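Local coordinates for protein tRNA dimethylallyltransferase (Staphylococcus epidermidis ATCC 12228, PDB 3D3Q) that probably transfers a dimethylallyl group from dimethylallyl diphosphate to adenosine 37 of tRNAs that read codons beginning with uridine, at residues A[24-38]-A[88-102]. Numbering follows the deposited sequence.
Sequences SIEVAKKFNGEIISG and YIKDITRRGKVPIIA
With CG anti to its carbonyl carbon (chi1 -51°) and the chain extended beyond it, Glu34 carries its carboxylate across the sheet face to Arg95, whose own chain bends at chi3 (-51°) to meet it. Arg95 NH1 lies 2.6 Å from Glu34 OE1 in a salt bridge whose hydrogen bond is weak because it is strongly bent; the oxygen sits at the guanidinium edge, the two planes turned 41° apart. Glu34 OE1 also bonds to Tyr65 OH, while Asp91 pairs with both Arg94 and Arg95, so the charges form a small network. Lys97 adds a methylene contact, its CD 3.4 Å from Glu34 OE2. On the same face Ile36 rests CD1 on helix 88-94, touching Tyr88 CB at 3.6 Å and Ile89 CG1, with Ile92 CD1 alongside; Ile101 CG2 packs against Ile36 CB.

The pairing illustrates how a parallel alpha/beta sheet of the P-loop NTPase class is built: strands 33-37 and 98-102 are parallel neighbours, 33-37 lying between edge strand 64-65 and 98-102, and the helices preceding them cover opposite faces. Helix 88-94 lies over Glu34 and Ile36, whereas helix 24-30, which continues from the P-loop, lies over Ile35, Ile100 and Ala102. Between the strands a ladder alternates direction: Glu34 N to Val98 O, Ile100 N to Glu34 O, Ile36 N to Ile100 O, Ala102 N to Ile36 O, and Gly38 N to Ala102 O at 2.6 Å.

On the face of Ile35, Ile100 and Ala102, Ile100 pushes CD1 to Ala28, 3.7 Å from its CA and about as far from its CB. Ala102 CB meets Ile35 CG2 at 3.5 Å and packs against Ser24, whose OG is bonded to Lys20 O. Beyond strand 98-102, backbone hydrogen bonds link Pro99 and Ile101 to Ile10 of strand 8-13.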
# COMPACT_ATOMS: atom_id res chain seq x y z
N SER A 24 1.83 -12.28 -3.68
CA SER A 24 3.23 -12.06 -4.07
C SER A 24 3.96 -13.38 -4.26
O SER A 24 4.62 -13.60 -5.27
CB SER A 24 3.98 -11.24 -3.01
OG SER A 24 3.53 -9.90 -3.00
N ILE A 25 3.85 -14.27 -3.29
CA ILE A 25 4.51 -15.55 -3.38
C ILE A 25 4.01 -16.35 -4.59
O ILE A 25 4.82 -16.95 -5.32
CB ILE A 25 4.32 -16.34 -2.06
CG1 ILE A 25 4.98 -15.55 -0.92
CG2 ILE A 25 4.92 -17.72 -2.17
CD1 ILE A 25 4.98 -16.25 0.40
N GLU A 26 2.70 -16.35 -4.83
CA GLU A 26 2.13 -17.07 -5.97
C GLU A 26 2.70 -16.56 -7.30
O GLU A 26 2.97 -17.34 -8.21
CB GLU A 26 0.60 -16.96 -5.97
CG GLU A 26 -0.07 -17.74 -4.82
CD GLU A 26 0.17 -19.25 -4.89
OE1 GLU A 26 -0.44 -19.94 -5.75
OE2 GLU A 26 1.00 -19.77 -4.08
N VAL A 27 2.88 -15.24 -7.39
CA VAL A 27 3.43 -14.62 -8.59
C VAL A 27 4.91 -14.98 -8.66
O VAL A 27 5.45 -15.25 -9.73
CB VAL A 27 3.31 -13.10 -8.53
CG1 VAL A 27 4.02 -12.48 -9.69
CG2 VAL A 27 1.86 -12.72 -8.52
N ALA A 28 5.56 -15.00 -7.51
CA ALA A 28 6.97 -15.32 -7.42
C ALA A 28 7.21 -16.76 -7.85
O ALA A 28 8.25 -17.08 -8.43
CB ALA A 28 7.46 -15.11 -6.01
N LYS A 29 6.25 -17.63 -7.57
CA LYS A 29 6.39 -19.03 -7.94
C LYS A 29 6.06 -19.29 -9.40
O LYS A 29 6.54 -20.26 -9.96
CB LYS A 29 5.52 -19.92 -7.06
CG LYS A 29 6.01 -20.09 -5.64
CD LYS A 29 5.40 -21.33 -4.99
CE LYS A 29 3.86 -21.29 -4.96
NZ LYS A 29 3.24 -22.52 -4.39
N LYS A 30 5.23 -18.45 -10.01
CA LYS A 30 4.88 -18.68 -11.40
C LYS A 30 5.85 -17.98 -12.35
O LYS A 30 5.91 -18.32 -13.53
CB LYS A 30 3.44 -18.20 -11.66
CG LYS A 30 2.83 -18.65 -12.99
CD LYS A 30 1.42 -18.11 -13.14
CE LYS A 30 0.70 -18.71 -14.35
NZ LYS A 30 -0.74 -18.30 -14.38
N PHE A 31 6.63 -17.02 -11.84
CA PHE A 31 7.60 -16.29 -12.66
C PHE A 31 8.95 -16.24 -11.97
O PHE A 31 9.67 -15.25 -12.09
CB PHE A 31 7.11 -14.88 -12.91
CG PHE A 31 5.80 -14.83 -13.61
CD1 PHE A 31 5.74 -14.94 -15.00
CD2 PHE A 31 4.62 -14.75 -12.89
CE1 PHE A 31 4.51 -14.97 -15.66
CE2 PHE A 31 3.38 -14.78 -13.54
CZ PHE A 31 3.32 -14.89 -14.93
N ASN A 32 9.28 -17.33 -11.27
CA ASN A 32 10.53 -17.47 -10.50
C ASN A 32 11.16 -16.13 -10.17
O ASN A 32 12.22 -15.76 -10.69
CB ASN A 32 11.53 -18.39 -11.24
CG ASN A 32 12.17 -17.71 -12.44
OD1 ASN A 32 11.48 -17.08 -13.24
ND2 ASN A 32 13.49 -17.85 -12.58
N GLY A 33 10.48 -15.39 -9.30
CA GLY A 33 10.98 -14.10 -8.88
C GLY A 33 11.34 -14.14 -7.41
O GLY A 33 11.31 -15.20 -6.78
N GLU A 34 11.70 -12.98 -6.87
CA GLU A 34 12.04 -12.87 -5.46
C GLU A 34 11.36 -11.61 -4.95
O GLU A 34 11.20 -10.63 -5.69
CB GLU A 34 13.55 -12.79 -5.28
CG GLU A 34 14.27 -13.91 -6.01
CD GLU A 34 15.76 -13.88 -5.78
OE1 GLU A 34 16.32 -12.77 -5.65
OE2 GLU A 34 16.39 -14.97 -5.75
N ILE A 35 10.97 -11.65 -3.69
CA ILE A 35 10.23 -10.55 -3.09
C ILE A 35 11.04 -9.65 -2.18
O ILE A 35 11.88 -10.11 -1.42
CB ILE A 35 9.04 -11.11 -2.27
CG1 ILE A 35 8.20 -12.03 -3.16
CG2 ILE A 35 8.19 -9.98 -1.73
CD1 ILE A 35 7.06 -12.65 -2.47
N ILE A 36 10.77 -8.36 -2.27
CA ILE A 36 11.43 -7.39 -1.41
C ILE A 36 10.32 -6.81 -0.52
O ILE A 36 9.39 -6.18 -1.02
CB ILE A 36 12.06 -6.26 -2.23
CG1 ILE A 36 13.21 -6.81 -3.07
CG2 ILE A 36 12.54 -5.16 -1.32
CD1 ILE A 36 13.77 -5.83 -4.06
N SER A 37 10.40 -7.03 0.79
CA SER A 37 9.39 -6.52 1.70
C SER A 37 9.34 -4.99 1.65
O SER A 37 10.36 -4.32 1.78
CB SER A 37 9.70 -7.02 3.11
OG SER A 37 9.04 -6.23 4.08
N GLY A 38 8.14 -4.44 1.43
CA GLY A 38 7.98 -3.00 1.36
C GLY A 38 7.55 -2.41 2.70
O GLY A 38 7.49 -1.18 2.87
N TYR A 88 18.86 -4.24 -4.43
CA TYR A 88 18.26 -5.56 -4.57
C TYR A 88 17.52 -5.72 -5.91
O TYR A 88 17.60 -6.76 -6.57
CB TYR A 88 17.28 -5.85 -3.41
CG TYR A 88 17.93 -6.17 -2.07
CD1 TYR A 88 17.77 -5.31 -0.97
CD2 TYR A 88 18.64 -7.36 -1.87
CE1 TYR A 88 18.29 -5.62 0.29
CE2 TYR A 88 19.17 -7.69 -0.60
CZ TYR A 88 18.99 -6.81 0.46
OH TYR A 88 19.50 -7.11 1.71
N ILE A 89 16.80 -4.69 -6.32
CA ILE A 89 16.09 -4.76 -7.58
C ILE A 89 17.07 -4.99 -8.74
O ILE A 89 16.71 -5.65 -9.72
CB ILE A 89 15.26 -3.48 -7.82
CG1 ILE A 89 14.17 -3.36 -6.74
CG2 ILE A 89 14.65 -3.50 -9.21
CD1 ILE A 89 13.37 -2.07 -6.79
N LYS A 90 18.29 -4.46 -8.65
CA LYS A 90 19.28 -4.65 -9.72
C LYS A 90 19.90 -6.04 -9.61
O LYS A 90 20.03 -6.76 -10.60
CB LYS A 90 20.39 -3.59 -9.66
CG LYS A 90 20.17 -2.33 -10.52
CD LYS A 90 21.36 -1.32 -10.44
CE LYS A 90 21.51 -0.67 -9.04
NZ LYS A 90 22.66 0.27 -8.87
N ASP A 91 20.29 -6.42 -8.40
CA ASP A 91 20.89 -7.72 -8.19
C ASP A 91 19.94 -8.80 -8.69
O ASP A 91 20.36 -9.71 -9.40
CB ASP A 91 21.20 -7.93 -6.71
CG ASP A 91 21.97 -9.19 -6.46
OD1 ASP A 91 23.14 -9.26 -6.89
OD2 ASP A 91 21.41 -10.11 -5.83
N ILE A 92 18.67 -8.69 -8.33
CA ILE A 92 17.64 -9.65 -8.75
C ILE A 92 17.54 -9.75 -10.28
O ILE A 92 17.63 -10.84 -10.85
CB ILE A 92 16.23 -9.25 -8.17
CG1 ILE A 92 16.26 -9.35 -6.64
CG2 ILE A 92 15.14 -10.15 -8.73
CD1 ILE A 92 14.97 -8.95 -5.97
N THR A 93 17.36 -8.61 -10.95
CA THR A 93 17.23 -8.61 -12.40
C THR A 93 18.48 -9.15 -13.03
O THR A 93 18.43 -9.84 -14.05
CB THR A 93 17.05 -7.19 -12.99
OG1 THR A 93 16.16 -6.41 -12.18
CG2 THR A 93 16.51 -7.30 -14.40
N ARG A 94 19.61 -8.83 -12.41
CA ARG A 94 20.93 -9.25 -12.88
C ARG A 94 21.07 -10.76 -12.92
O ARG A 94 21.85 -11.29 -13.70
CB ARG A 94 22.02 -8.63 -11.99
CG ARG A 94 23.43 -8.65 -12.58
CD ARG A 94 24.42 -8.01 -11.61
NE ARG A 94 24.39 -8.63 -10.29
CZ ARG A 94 24.59 -9.93 -10.06
NH1 ARG A 94 24.53 -10.42 -8.83
NH2 ARG A 94 24.86 -10.75 -11.08
N ARG A 95 20.30 -11.44 -12.08
CA ARG A 95 20.36 -12.90 -12.06
C ARG A 95 19.16 -13.48 -12.81
O ARG A 95 18.67 -14.57 -12.50
CB ARG A 95 20.40 -13.41 -10.62
CG ARG A 95 21.54 -12.82 -9.81
CD ARG A 95 21.79 -13.59 -8.53
NE ARG A 95 20.56 -13.78 -7.75
CZ ARG A 95 19.80 -12.80 -7.28
NH1 ARG A 95 18.72 -13.07 -6.59
NH2 ARG A 95 20.14 -11.53 -7.51
N GLY A 96 18.71 -12.72 -13.81
CA GLY A 96 17.60 -13.13 -14.66
C GLY A 96 16.31 -13.49 -13.95
O GLY A 96 15.61 -14.40 -14.37
N LYS A 97 15.99 -12.78 -12.88
CA LYS A 97 14.76 -13.05 -12.15
C LYS A 97 13.83 -11.84 -12.18
O LYS A 97 14.15 -10.80 -12.77
CB LYS A 97 15.08 -13.44 -10.70
CG LYS A 97 15.44 -14.91 -10.50
CD LYS A 97 15.90 -15.19 -9.06
CE LYS A 97 15.44 -16.59 -8.55
NZ LYS A 97 15.92 -17.74 -9.40
N VAL A 98 12.67 -11.98 -11.56
CA VAL A 98 11.69 -10.92 -11.54
C VAL A 98 11.56 -10.26 -10.19
O VAL A 98 10.98 -10.84 -9.26
CB VAL A 98 10.31 -11.43 -11.94
CG1 VAL A 98 9.30 -10.29 -11.89
CG2 VAL A 98 10.37 -12.05 -13.31
N PRO A 99 12.08 -9.04 -10.06
CA PRO A 99 12.01 -8.30 -8.80
C PRO A 99 10.55 -7.94 -8.45
O PRO A 99 9.85 -7.29 -9.25
CB PRO A 99 12.87 -7.08 -9.07
CG PRO A 99 12.60 -6.83 -10.51
CD PRO A 99 12.66 -8.20 -11.12
N ILE A 100 10.11 -8.36 -7.26
CA ILE A 100 8.74 -8.13 -6.80
C ILE A 100 8.77 -7.51 -5.41
O ILE A 100 9.41 -8.04 -4.50
CB ILE A 100 7.96 -9.46 -6.67
CG1 ILE A 100 8.09 -10.28 -7.96
CG2 ILE A 100 6.52 -9.19 -6.39
CD1 ILE A 100 7.86 -11.75 -7.75
N ILE A 101 8.07 -6.40 -5.23
CA ILE A 101 8.01 -5.77 -3.92
C ILE A 101 6.60 -5.96 -3.37
O ILE A 101 5.60 -5.63 -4.01
CB ILE A 101 8.39 -4.27 -3.97
CG1 ILE A 101 7.55 -3.55 -5.00
CG2 ILE A 101 9.86 -4.13 -4.29
CD1 ILE A 101 7.93 -2.11 -5.18
N ALA A 102 6.54 -6.54 -2.18
CA ALA A 102 5.30 -6.82 -1.50
C ALA A 102 5.14 -5.81 -0.39
O ALA A 102 6.08 -5.54 0.36
CB ALA A 102 5.33 -8.20 -0.92